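Local coordinates for protein putative branched-chain amino acid aminotransferase IlvE (Streptococcus mutans, PDB 4DQN) that probably transfers the amino group of leucine, isoleucine or valine to 2-oxoglutarate, using pyridoxal 5'-phosphate as cofactor, at residues L132-G137 with E147-I152. Numbering follows the deposited sequence.
Sequences LLIGVG and EYIFTI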
# COMPACT_ATOMS: atom_id res chain seq x y z
N LEU A 132 -2.21 4.98 14.42
CA LEU A 132 -2.49 4.14 13.28
C LEU A 132 -3.98 4.25 13.00
O LEU A 132 -4.79 4.21 13.94
CB LEU A 132 -2.15 2.68 13.60
CG LEU A 132 -2.54 1.59 12.60
CD1 LEU A 132 -1.62 1.62 11.39
CD2 LEU A 132 -2.48 0.23 13.25
N LEU A 133 -4.33 4.38 11.72
CA LEU A 133 -5.72 4.54 11.30
C LEU A 133 -5.96 3.52 10.21
O LEU A 133 -5.35 3.60 9.13
CB LEU A 133 -5.95 5.96 10.76
CG LEU A 133 -7.32 6.30 10.17
CD1 LEU A 133 -8.40 6.14 11.24
CD2 LEU A 133 -7.31 7.75 9.61
N ILE A 134 -6.86 2.56 10.46
CA ILE A 134 -7.05 1.45 9.54
C ILE A 134 -8.52 1.17 9.21
O ILE A 134 -9.39 1.28 10.08
CB ILE A 134 -6.43 0.14 10.08
CG1 ILE A 134 -6.85 -0.10 11.54
CG2 ILE A 134 -4.91 0.17 9.97
CD1 ILE A 134 -6.43 -1.49 12.05
N GLY A 135 -8.77 0.82 7.95
CA GLY A 135 -10.09 0.34 7.54
C GLY A 135 -10.28 -1.11 7.94
O GLY A 135 -9.48 -1.98 7.57
N VAL A 136 -11.35 -1.39 8.69
CA VAL A 136 -11.65 -2.75 9.15
C VAL A 136 -13.06 -3.16 8.75
O VAL A 136 -13.63 -2.57 7.83
CB VAL A 136 -11.40 -2.91 10.67
CG1 VAL A 136 -9.92 -2.69 10.96
CG2 VAL A 136 -12.25 -1.93 11.51
N GLY A 137 -13.62 -4.17 9.41
CA GLY A 137 -14.90 -4.70 8.99
C GLY A 137 -14.80 -5.49 7.69
O GLY A 137 -13.71 -5.88 7.28
N GLU A 147 -16.18 0.74 8.74
CA GLU A 147 -15.69 0.67 10.12
C GLU A 147 -14.19 0.98 10.16
O GLU A 147 -13.44 0.53 9.29
CB GLU A 147 -15.94 -0.72 10.72
CG GLU A 147 -17.42 -1.08 10.89
CD GLU A 147 -17.62 -2.50 11.37
OE1 GLU A 147 -16.85 -2.95 12.25
OE2 GLU A 147 -18.53 -3.19 10.86
N TYR A 148 -13.74 1.75 11.14
CA TYR A 148 -12.32 2.08 11.24
C TYR A 148 -11.82 1.97 12.67
O TYR A 148 -12.60 2.11 13.63
CB TYR A 148 -12.06 3.50 10.72
CG TYR A 148 -12.36 3.62 9.24
CD1 TYR A 148 -13.66 3.82 8.80
CD2 TYR A 148 -11.35 3.48 8.30
CE1 TYR A 148 -13.96 3.90 7.45
CE2 TYR A 148 -11.62 3.56 6.93
CZ TYR A 148 -12.93 3.78 6.52
OH TYR A 148 -13.22 3.86 5.18
N ILE A 149 -10.53 1.70 12.81
CA ILE A 149 -9.87 1.79 14.11
C ILE A 149 -8.86 2.91 14.10
O ILE A 149 -8.10 3.03 13.14
CB ILE A 149 -9.17 0.46 14.47
CG1 ILE A 149 -10.21 -0.62 14.76
CG2 ILE A 149 -8.29 0.63 15.72
CD1 ILE A 149 -9.62 -1.99 15.05
N PHE A 150 -8.86 3.74 15.14
CA PHE A 150 -7.76 4.66 15.39
C PHE A 150 -7.11 4.27 16.71
O PHE A 150 -7.77 4.23 17.75
CB PHE A 150 -8.24 6.13 15.44
CG PHE A 150 -7.15 7.12 15.80
CD1 PHE A 150 -6.03 7.28 14.98
CD2 PHE A 150 -7.25 7.90 16.94
CE1 PHE A 150 -5.01 8.21 15.32
CE2 PHE A 150 -6.25 8.83 17.29
CZ PHE A 150 -5.14 8.99 16.47
N THR A 151 -5.82 3.94 16.66
CA THR A 151 -5.11 3.55 17.86
C THR A 151 -3.77 4.28 17.97
O THR A 151 -3.14 4.58 16.96
CB THR A 151 -4.92 2.00 17.93
OG1 THR A 151 -4.25 1.64 19.14
CG2 THR A 151 -4.12 1.47 16.71
N ILE A 152 -3.37 4.62 19.19
CA ILE A 152 -2.01 5.11 19.41
C ILE A 152 -1.33 4.25 20.45
O ILE A 152 -1.77 4.17 21.60
CB ILE A 152 -1.97 6.57 19.91
CG1 ILE A 152 -2.78 7.51 19.01
CG2 ILE A 152 -0.52 7.05 20.01
CD1 ILE A 152 -2.70 9.01 19.43
O HOH W 1 -15.97 -2.01 6.85
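With CG1 of I134 wedged between its own backbone N and carbonyl carbon (chi1 48°), the side chains of I134 and I149 lie side by side across an antiparallel beta hairpin, I134 CG1 resting 3.8 Å from I149 CB. The hairpin joins strands 126-136 and 147-157, neighbours in the antiparallel sheet of a class-IV aminotransferase, and illustrates how alternating side chains give a strand pair two different faces. Hydrogen-bonded pairs put L132, I134, I149 and T151 on one face. At I134 and I149 two reciprocal bonds close the ring, I134 N donating to I149 O and I149 N to I134 O, each at 3.0 Å. At the L132 and T151 pair, the bond from L132 N to T151 O is shorter, 2.7 Å, though more bent, with 147° at the hydrogen. On that face, methyl CG2 of T151 lies beside L132 CB, 3.9 Å away, while T151 OG1 hydrogen-bonds to Y25 O on the adjoining strand. Farther along this face V136 and I149 cross at about a right angle, against I47; CG1 of I149, anti to its carbonyl carbon (chi1 -70°), lies 4.1 Å from V136 CG2. L132 and I134 also pack on H55 and L54 of the second subunit.

The other face carries L133, Y148 and F150, whose side chains all touch W34. G135 lies opposite Y148 and, having no side chain, lets the Y148 ring settle against its backbone: ring atom CD2 of Y148 comes within 3.5 Å of G135 CA, with CE2 close by as well. F150 presents its ring edge to CB of L133. Near the V136 and E147 end of the hairpin, a water bridges the two segments, donating to V136 O at 2.6 Å and accepting only a weak bond from E147 N.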